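Local coordinates for protein PaaA (Enterobacter agglomerans, PDB 5FF5) that probably activates its peptide substrate by adenylylation, as in the ThiF/E1 family, on the way to the bicyclic core of pantocin A, at residues 112-118 against 346-350; 93-98 against 122-128. Residues are numbered along the deposited sequence.

Interaction 1 of 2, residues 112-118 against 346-350; sequences QFSLIDA and GYDKP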
loop_
_atom_site.group_PDB
_atom_site.type_symbol
_atom_site.label_atom_id
_atom_site.label_comp_id
_atom_site.label_asym_id
_atom_site.label_seq_id
_atom_site.Cartn_x
_atom_site.Cartn_y
_atom_site.Cartn_z
ATOM N N GLN A 112 1.826 -10.066 -13.520
ATOM C CA GLN A 112 1.511 -8.684 -13.818
ATOM C C GLN A 112 2.420 -8.091 -14.885
ATOM O O GLN A 112 1.952 -7.321 -15.717
ATOM C CB GLN A 112 1.576 -7.864 -12.546
ATOM C CG GLN A 112 1.442 -6.387 -12.754
ATOM C CD GLN A 112 1.558 -5.638 -11.440
ATOM O OE1 GLN A 112 1.013 -6.071 -10.416
ATOM N NE2 GLN A 112 2.288 -4.520 -11.450
ATOM N N PHE A 113 3.707 -8.446 -14.870
ATOM C CA PHE A 113 4.635 -7.990 -15.915
ATOM C C PHE A 113 4.218 -8.606 -17.239
ATOM O O PHE A 113 4.168 -7.930 -18.265
ATOM C CB PHE A 113 6.101 -8.376 -15.627
ATOM C CG PHE A 113 6.617 -7.920 -14.293
ATOM C CD1 PHE A 113 6.177 -6.743 -13.717
ATOM C CD2 PHE A 113 7.521 -8.702 -13.595
ATOM C CE1 PHE A 113 6.636 -6.371 -12.486
ATOM C CE2 PHE A 113 7.971 -8.327 -12.376
ATOM C CZ PHE A 113 7.527 -7.174 -11.821
ATOM N N SER A 114 3.916 -9.900 -17.208
ATOM C CA SER A 114 3.608 -10.628 -18.432
ATOM C C SER A 114 2.361 -10.082 -19.101
ATOM O O SER A 114 2.153 -10.245 -20.298
ATOM C CB SER A 114 3.421 -12.113 -18.141
ATOM O OG SER A 114 3.139 -12.820 -19.334
ATOM N N LEU A 115 1.545 -9.413 -18.306
ATOM C CA LEU A 115 0.292 -8.859 -18.779
ATOM C C LEU A 115 0.443 -7.600 -19.621
ATOM O O LEU A 115 -0.219 -7.456 -20.644
ATOM C CB LEU A 115 -0.609 -8.567 -17.580
ATOM C CG LEU A 115 -2.108 -8.565 -17.815
ATOM C CD1 LEU A 115 -2.532 -9.981 -18.171
ATOM C CD2 LEU A 115 -2.787 -8.055 -16.556
ATOM N N ILE A 116 1.311 -6.688 -19.208
ATOM C CA ILE A 116 1.465 -5.455 -19.963
ATOM C C ILE A 116 2.640 -5.550 -20.901
ATOM O O ILE A 116 2.621 -4.957 -21.962
ATOM C CB ILE A 116 1.621 -4.244 -19.069
ATOM C CG1 ILE A 116 0.456 -4.177 -18.086
ATOM C CG2 ILE A 116 1.638 -2.978 -19.921
ATOM C CD1 ILE A 116 0.144 -2.768 -17.621
ATOM N N ASP A 117 3.685 -6.232 -20.473
ATOM C CA ASP A 117 4.801 -6.543 -21.343
ATOM C C ASP A 117 5.225 -5.431 -22.314
ATOM O O ASP A 117 5.241 -5.648 -23.518
ATOM C CB ASP A 117 4.459 -7.773 -22.148
ATOM C CG ASP A 117 5.675 -8.510 -22.600
ATOM O OD1 ASP A 117 6.741 -7.867 -22.719
ATOM O OD2 ASP A 117 5.561 -9.721 -22.886
ATOM N N ALA A 118 5.537 -4.241 -21.811
ATOM C CA ALA A 118 5.915 -3.122 -22.682
ATOM C C ALA A 118 7.273 -3.294 -23.386
ATOM O O ALA A 118 7.447 -2.836 -24.515
ATOM C CB ALA A 118 5.907 -1.840 -21.899
ATOM N N GLY A 346 10.802 -1.868 -16.752
ATOM C CA GLY A 346 10.267 -1.436 -18.028
ATOM C C GLY A 346 9.088 -2.247 -18.555
ATOM O O GLY A 346 8.812 -2.232 -19.755
ATOM N N TYR A 347 8.404 -2.968 -17.671
ATOM C CA TYR A 347 7.248 -3.773 -18.064
ATOM C C TYR A 347 6.082 -2.870 -18.399
ATOM O O TYR A 347 5.171 -3.284 -19.064
ATOM C CB TYR A 347 6.855 -4.748 -16.952
ATOM C CG TYR A 347 5.939 -4.143 -15.905
ATOM C CD1 TYR A 347 6.446 -3.458 -14.811
ATOM C CD2 TYR A 347 4.578 -4.270 -16.009
ATOM C CE1 TYR A 347 5.609 -2.904 -13.869
ATOM C CE2 TYR A 347 3.736 -3.722 -15.074
ATOM C CZ TYR A 347 4.247 -3.041 -14.005
ATOM O OH TYR A 347 3.374 -2.507 -13.070
ATOM N N ASP A 348 6.139 -1.625 -17.945
ATOM C CA ASP A 348 5.088 -0.622 -18.152
ATOM C C ASP A 348 5.710 0.748 -17.959
ATOM O O ASP A 348 6.669 0.877 -17.218
ATOM C CB ASP A 348 3.931 -0.813 -17.147
ATOM C CG ASP A 348 2.745 0.148 -17.383
ATOM O OD1 ASP A 348 2.604 0.733 -18.479
ATOM O OD2 ASP A 348 1.986 0.382 -16.417
ATOM N N LYS A 349 5.150 1.775 -18.580
ATOM C CA LYS A 349 5.753 3.100 -18.540
ATOM C C LYS A 349 5.440 3.886 -17.253
ATOM O O LYS A 349 4.333 3.840 -16.736
ATOM C CB LYS A 349 5.338 3.858 -19.794
ATOM C CG LYS A 349 5.758 3.075 -21.069
ATOM C CD LYS A 349 7.173 2.437 -20.882
ATOM C CE LYS A 349 7.782 1.771 -22.149
ATOM N NZ LYS A 349 9.157 1.162 -21.900
ATOM N N PRO A 350 6.435 4.603 -16.713
ATOM C CA PRO A 350 6.178 5.330 -15.470
ATOM C C PRO A 350 5.749 6.750 -15.717
ATOM O O PRO A 350 6.370 7.473 -16.490
ATOM C CB PRO A 350 7.532 5.302 -14.750
ATOM C CG PRO A 350 8.551 5.130 -15.842
ATOM C CD PRO A 350 7.834 4.759 -17.141
#
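Two hydrogen bonds hold the C-terminal end of helix 107-116 to the turn at 346-350, and both end on Tyr-347. The backbone amide of Ala-118 donates to the carbonyl, N to O of Tyr-347, at 2.9 Å, just past Asp-117, whose positive phi breaks the helix. At the other end of the tyrosine, NE2 of Gln-112 donates to OH of Tyr-347 at 2.8 Å, the glutamine being extended through chi1 and chi2 (tt); Lys-342 also bonds this hydroxyl. The tyrosine ring thus lies along the last helical turn. Apolar packing fills the space between the two bonds: CD1 of Phe-113 sits over one face of the ring, 3.4 Å from CG of Tyr-347, with the two ring planes inclined at 52°, and CB of Ile-116 lies 4.3 Å from CD2 of Tyr-347. CB of Ala-118 adds a contact, 3.6 Å from O of Gly-346, the positive-phi residue that follows helix 326-345. OD2 of Asp-348, 3.8 Å from CD1 of Ile-116, is salt-bridged to Lys-342. The contact joins two helix ends within the ThiF region: Phe-113 also packs on Val-341 of helix 326-345 and Gln-127 of helix 123-131, while Ile-116 meets Leu-266 of the second subunit.

Interaction 2 of 2, residues 93-98 against 122-128; sequences FFSKVL and HPFVYQE
Residues 93-98 form a loop, extended at 93-95 and turning at Lys-96 and Val-97, that runs alongside the first turns of helix 123-131 in the same direction, with CA pairs Phe-93/His-122, Ser-95/Phe-124 and Val-97/Glu-128 at 8.1, 6.6 and 6.4 Å. Phe-93 (chi1 t) points toward the helix start and stacks face-to-face on the His-122 ring, centroids 4.0 Å apart and planes at 19°; its CE2 lies 3.6 Å from CB of Phe-124. His-122 is the N-cap of the helix, its ND1 accepting from N of Phe-124 at 3.0 Å, so the stack covers a capping side chain. Ser-95 (chi1 t) donates from OG to OE2 of Glu-128 in a very short 2.4 Å hydrogen bond, while its CB approaches CD2 of Phe-124 at 3.9 Å. The same OG accepts from N of Val-97 and N of Leu-98, each at 3.3 Å, which makes an ST turn and ST motif just before helix 100-105. A water weakly bridges N of Lys-96 and OE2 of Glu-128. CB of Val-97 touches CG of Glu-128 at 3.6 Å, and Leu-98 (mt) sets CD1 3.7 Å from CB of Gln-127, whose amide end bonds Gln-109.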
loop_
_atom_site.group_PDB
_atom_site.type_symbol
_atom_site.label_atom_id
_atom_site.label_comp_id
_atom_site.label_asym_id
_atom_site.label_seq_id
_atom_site.Cartn_x
_atom_site.Cartn_y
_atom_site.Cartn_z
ATOM N N PHE A 93 12.005 -21.529 -22.253
ATOM C CA PHE A 93 12.844 -20.523 -21.607
ATOM C C PHE A 93 12.989 -20.718 -20.111
ATOM O O PHE A 93 12.018 -20.638 -19.364
ATOM C CB PHE A 93 12.270 -19.132 -21.870
ATOM C CG PHE A 93 12.995 -18.021 -21.152
ATOM C CD1 PHE A 93 13.901 -17.224 -21.827
ATOM C CD2 PHE A 93 12.756 -17.757 -19.806
ATOM C CE1 PHE A 93 14.551 -16.197 -21.178
ATOM C CE2 PHE A 93 13.422 -16.730 -19.159
ATOM C CZ PHE A 93 14.311 -15.950 -19.849
ATOM N N PHE A 94 14.226 -20.885 -19.661
ATOM C CA PHE A 94 14.481 -21.034 -18.244
ATOM C C PHE A 94 15.383 -19.908 -17.781
ATOM O O PHE A 94 16.188 -19.418 -18.549
ATOM C CB PHE A 94 15.102 -22.394 -17.970
ATOM C CG PHE A 94 14.294 -23.542 -18.502
ATOM C CD1 PHE A 94 13.484 -24.292 -17.658
ATOM C CD2 PHE A 94 14.337 -23.872 -19.850
ATOM C CE1 PHE A 94 12.735 -25.357 -18.148
ATOM C CE2 PHE A 94 13.588 -24.931 -20.349
ATOM C CZ PHE A 94 12.786 -25.673 -19.491
ATOM N N SER A 95 15.242 -19.472 -16.538
ATOM C CA SER A 95 16.047 -18.359 -16.076
ATOM C C SER A 95 17.345 -18.857 -15.459
ATOM O O SER A 95 17.341 -19.810 -14.682
ATOM C CB SER A 95 15.277 -17.523 -15.064
ATOM O OG SER A 95 16.043 -16.406 -14.675
ATOM N N LYS A 96 18.456 -18.204 -15.792
ATOM C CA LYS A 96 19.731 -18.579 -15.194
ATOM C C LYS A 96 20.061 -17.672 -14.021
ATOM O O LYS A 96 21.064 -17.873 -13.346
ATOM C CB LYS A 96 20.866 -18.516 -16.209
ATOM C CG LYS A 96 20.502 -18.911 -17.602
ATOM C CD LYS A 96 21.735 -18.927 -18.483
ATOM C CE LYS A 96 21.348 -19.273 -19.909
ATOM N NZ LYS A 96 22.534 -19.325 -20.804
ATOM N N VAL A 97 19.170 -16.735 -13.729
ATOM C CA VAL A 97 19.405 -15.754 -12.678
ATOM C C VAL A 97 18.590 -16.070 -11.444
ATOM O O VAL A 97 19.106 -16.099 -10.337
ATOM C CB VAL A 97 19.050 -14.329 -13.167
ATOM C CG1 VAL A 97 19.097 -13.343 -12.045
ATOM C CG2 VAL A 97 19.941 -13.910 -14.317
ATOM N N LEU A 98 17.312 -16.344 -11.647
ATOM C CA LEU A 98 16.391 -16.568 -10.548
ATOM C C LEU A 98 16.391 -18.029 -10.084
ATOM O O LEU A 98 16.581 -18.951 -10.882
ATOM C CB LEU A 98 14.994 -16.142 -10.990
ATOM C CG LEU A 98 14.923 -14.664 -11.387
ATOM C CD1 LEU A 98 13.659 -14.339 -12.153
ATOM C CD2 LEU A 98 15.019 -13.810 -10.130
ATOM N N HIS A 122 10.415 -11.871 -22.078
ATOM C CA HIS A 122 9.873 -12.983 -21.346
ATOM C C HIS A 122 9.674 -12.462 -19.944
ATOM O O HIS A 122 10.468 -11.659 -19.477
ATOM C CB HIS A 122 10.803 -14.187 -21.390
ATOM C CG HIS A 122 10.230 -15.403 -20.737
ATOM N ND1 HIS A 122 10.067 -15.509 -19.375
ATOM C CD2 HIS A 122 9.751 -16.554 -21.263
ATOM C CE1 HIS A 122 9.528 -16.680 -19.086
ATOM N NE2 HIS A 122 9.328 -17.335 -20.216
ATOM N N PRO A 123 8.604 -12.896 -19.274
ATOM C CA PRO A 123 8.237 -12.400 -17.944
ATOM C C PRO A 123 9.347 -12.545 -16.926
ATOM O O PRO A 123 9.485 -11.690 -16.058
ATOM C CB PRO A 123 7.050 -13.275 -17.562
ATOM C CG PRO A 123 6.451 -13.617 -18.858
ATOM C CD PRO A 123 7.618 -13.855 -19.776
ATOM N N PHE A 124 10.140 -13.596 -17.045
ATOM C CA PHE A 124 11.215 -13.794 -16.106
ATOM C C PHE A 124 12.234 -12.671 -16.257
ATOM O O PHE A 124 12.804 -12.220 -15.263
ATOM C CB PHE A 124 11.883 -15.150 -16.325
ATOM C CG PHE A 124 11.096 -16.314 -15.791
ATOM C CD1 PHE A 124 9.951 -16.116 -15.049
ATOM C CD2 PHE A 124 11.518 -17.613 -16.027
ATOM C CE1 PHE A 124 9.241 -17.191 -14.563
ATOM C CE2 PHE A 124 10.817 -18.688 -15.537
ATOM C CZ PHE A 124 9.676 -18.474 -14.805
ATOM N N VAL A 125 12.434 -12.192 -17.484
ATOM C CA VAL A 125 13.438 -11.177 -17.728
ATOM C C VAL A 125 13.173 -9.958 -16.877
ATOM O O VAL A 125 14.092 -9.416 -16.285
ATOM C CB VAL A 125 13.501 -10.774 -19.202
ATOM C CG1 VAL A 125 13.992 -9.373 -19.343
ATOM C CG2 VAL A 125 14.389 -11.711 -19.973
ATOM N N TYR A 126 11.914 -9.579 -16.722
ATOM C CA TYR A 126 11.623 -8.383 -15.936
ATOM C C TYR A 126 12.083 -8.527 -14.489
ATOM O O TYR A 126 12.708 -7.615 -13.944
ATOM C CB TYR A 126 10.131 -8.054 -15.978
ATOM C CG TYR A 126 9.667 -7.597 -17.327
ATOM C CD1 TYR A 126 10.157 -6.438 -17.886
ATOM C CD2 TYR A 126 8.746 -8.330 -18.049
ATOM C CE1 TYR A 126 9.746 -6.015 -19.131
ATOM C CE2 TYR A 126 8.321 -7.917 -19.302
ATOM C CZ TYR A 126 8.825 -6.755 -19.834
ATOM O OH TYR A 126 8.414 -6.328 -21.077
ATOM N N GLN A 127 11.795 -9.679 -13.892
ATOM C CA GLN A 127 12.169 -9.971 -12.512
ATOM C C GLN A 127 13.687 -10.022 -12.378
ATOM O O GLN A 127 14.240 -9.637 -11.358
ATOM C CB GLN A 127 11.561 -11.299 -12.053
ATOM C CG GLN A 127 11.658 -11.549 -10.565
ATOM C CD GLN A 127 10.893 -10.521 -9.777
ATOM O OE1 GLN A 127 9.742 -10.244 -10.079
ATOM N NE2 GLN A 127 11.524 -9.939 -8.770
ATOM N N GLU A 128 14.351 -10.518 -13.416
ATOM C CA GLU A 128 15.803 -10.557 -13.457
ATOM C C GLU A 128 16.363 -9.140 -13.345
ATOM O O GLU A 128 17.337 -8.897 -12.641
ATOM C CB GLU A 128 16.270 -11.223 -14.746
ATOM C CG GLU A 128 16.184 -12.720 -14.709
ATOM C CD GLU A 128 16.599 -13.344 -16.016
ATOM O OE1 GLU A 128 17.032 -12.584 -16.917
ATOM O OE2 GLU A 128 16.505 -14.591 -16.130
HETATM O O HOH W 1 18.517 -15.939 -18.456
#

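From the N terminus the chain reaches 93-98 first, then helices 100-105 and 107-116, the latter carrying 112-118, before 122-128 opens helix 123-131. Interaction 2 closes there, over 23 intervening residues, a short helical loop. Interaction 1 closes far later, when 346-350 returns after helix 326-345, so 227 residues, including most of the large mixed sheet, lie between its segments. Because 112-118 falls inside the first loop and 346-350 outside it, the two contacts cross. Their centres are 14 Å apart and they touch directly: OD1 of Asp-117 lies 2.8 Å from OH of Tyr-126, a probable hydrogen bond. Helices 107-116 and 123-131 thereby connect the loop at 93-98 with the end of helix 326-345.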